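Local structure of Acarbose/maltose binding protein GacH (Streptomyces glaucescens, 3K01) at residues 90-95 / 297-302. The protein binds acarbose and an acarbose homolog as the solute receptor of an ABC transporter, and probably maltose as well. Sequence-based numbering, arbitrary orientation.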
# COMPACT_ATOMS: atom_id res chain seq x y z
N THR A 90 12.12 -3.00 2.37
CA THR A 90 11.53 -2.05 3.33
C THR A 90 10.15 -1.64 2.88
O THR A 90 9.97 -1.11 1.79
CB THR A 90 12.37 -0.75 3.49
OG1 THR A 90 12.69 -0.19 2.20
CG2 THR A 90 13.66 -1.00 4.26
N GLU A 91 9.13 -1.88 3.72
CA GLU A 91 7.79 -1.46 3.34
C GLU A 91 7.81 0.06 3.25
O GLU A 91 8.67 0.70 3.86
CB GLU A 91 6.81 -1.96 4.38
CG GLU A 91 5.38 -2.06 3.90
CD GLU A 91 4.51 -0.90 4.34
OE1 GLU A 91 4.93 -0.09 5.22
OE2 GLU A 91 3.38 -0.79 3.83
N VAL A 92 6.90 0.66 2.49
CA VAL A 92 6.97 2.11 2.30
C VAL A 92 7.06 2.90 3.62
O VAL A 92 7.82 3.87 3.71
CB VAL A 92 5.86 2.67 1.41
CG1 VAL A 92 6.02 2.21 -0.05
CG2 VAL A 92 4.44 2.35 1.94
N ALA A 93 6.30 2.51 4.64
CA ALA A 93 6.32 3.22 5.93
C ALA A 93 7.59 2.91 6.72
O ALA A 93 8.00 3.67 7.61
CB ALA A 93 5.10 2.86 6.79
N TRP A 94 8.24 1.79 6.41
CA TRP A 94 9.42 1.38 7.17
C TRP A 94 10.64 2.23 6.82
O TRP A 94 11.59 2.25 7.60
CB TRP A 94 9.78 -0.09 6.96
CG TRP A 94 8.77 -1.09 7.43
CD1 TRP A 94 7.54 -0.85 7.97
CD2 TRP A 94 8.91 -2.50 7.30
NE1 TRP A 94 6.91 -2.06 8.21
CE2 TRP A 94 7.74 -3.08 7.81
CE3 TRP A 94 9.92 -3.34 6.81
CZ2 TRP A 94 7.53 -4.47 7.82
CZ3 TRP A 94 9.72 -4.72 6.83
CH2 TRP A 94 8.54 -5.26 7.34
N VAL A 95 10.64 2.90 5.67
CA VAL A 95 11.78 3.75 5.33
C VAL A 95 11.98 4.81 6.41
O VAL A 95 13.07 4.91 6.97
CB VAL A 95 11.63 4.39 3.95
CG1 VAL A 95 12.82 5.31 3.66
CG2 VAL A 95 11.54 3.30 2.89
N GLY A 297 3.33 -0.91 -0.67
CA GLY A 297 4.40 -1.44 -1.51
C GLY A 297 5.70 -1.58 -0.74
O GLY A 297 5.76 -1.47 0.49
N TRP A 298 6.76 -1.81 -1.51
CA TRP A 298 8.08 -2.14 -0.96
C TRP A 298 9.13 -1.37 -1.71
O TRP A 298 9.03 -1.17 -2.92
CB TRP A 298 8.38 -3.64 -1.11
CG TRP A 298 7.47 -4.51 -0.26
CD1 TRP A 298 6.25 -5.02 -0.63
CD2 TRP A 298 7.67 -4.88 1.10
NE1 TRP A 298 5.71 -5.71 0.43
CE2 TRP A 298 6.56 -5.65 1.50
CE3 TRP A 298 8.71 -4.67 2.02
CZ2 TRP A 298 6.44 -6.19 2.78
CZ3 TRP A 298 8.60 -5.20 3.29
CH2 TRP A 298 7.47 -5.95 3.67
N ASN A 299 10.17 -1.03 -0.96
CA ASN A 299 11.39 -0.38 -1.42
C ASN A 299 12.56 -1.27 -1.01
O ASN A 299 12.41 -2.27 -0.31
CB ASN A 299 11.47 1.01 -0.78
CG ASN A 299 10.35 1.93 -1.24
OD1 ASN A 299 9.83 1.78 -2.34
ND2 ASN A 299 9.99 2.89 -0.41
N LEU A 300 13.75 -0.84 -1.41
CA LEU A 300 15.00 -1.47 -0.98
C LEU A 300 15.91 -0.44 -0.36
O LEU A 300 16.10 0.64 -0.93
CB LEU A 300 15.72 -2.09 -2.17
CG LEU A 300 14.87 -3.11 -2.92
CD1 LEU A 300 15.04 -2.96 -4.43
CD2 LEU A 300 15.15 -4.50 -2.40
N SER A 301 16.43 -0.77 0.81
CA SER A 301 17.30 0.14 1.55
C SER A 301 18.60 -0.54 1.91
O SER A 301 18.70 -1.77 1.94
CB SER A 301 16.59 0.58 2.82
OG SER A 301 15.42 1.29 2.49
N VAL A 302 19.61 0.27 2.20
CA VAL A 302 20.94 -0.20 2.56
C VAL A 302 21.13 0.08 4.05
O VAL A 302 20.83 1.18 4.51
CB VAL A 302 22.00 0.52 1.73
CG1 VAL A 302 23.39 0.10 2.18
CG2 VAL A 302 21.82 0.26 0.21
O HOH W 1 2.49 -2.20 1.73
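Thr90 and Asn299 form an antiparallel hydrogen-bonded pair, joining the end of strand 87-91 to strand 293-302. Thr90 N donates to Asn299 O at 2.8 Å, and Asn299 N returns a bond to Thr90 O. One residue on, Glu91 faces Trp298 in a non-hydrogen-bonded pair, after which the chain turns into helix 92-100; Val92 N still reaches back to Gly297 O at 3.1 Å. This strand-to-helix junction belongs to the sheet of a type 2 periplasmic-binding-protein fold, as in other family 1 bacterial solute-binding proteins.

The tight part of the contact lies on the face carrying Glu91 and Trp298, where Trp298 CE3 comes to 3.3 Å from Glu91 N. Glu91 CB sits over the six-membered ring of Trp298, 4.1 Å from its centroid and 18° off the normal, a CH-pi contact. The same ring turns its edge to the face of Trp94: with planes at 87° and centroids 5.3 Å apart, the stack is T-shaped. Phe67 and Ala70 of helix 67-79 pack against this aromatic pair, and Arg89 adds a cation-pi contact to Trp298.

On the face of Thr90, the Thr90 hydroxyl OG1 donates to Ser301 OG at 3.1 Å. Ser301 OG is also bonded to Tyr134 O of strand 132-148, tying in a third strand.

The looser side is the partly exposed carboxylate of Glu91. Its chain, bent at chi2 (-101°), lets OE1 accept from Ala93 N as the N-cap, while a water donates to Glu91 OE2 at 2.7 Å and accepts from Gly297 N; Arg366 is only a weak, long ion-pair partner. These bonds and the adjacent helix start would probably favour an ionised carboxylate. The N-cap bond, water bridge and backbone bonds together link the turn to strand 293-302.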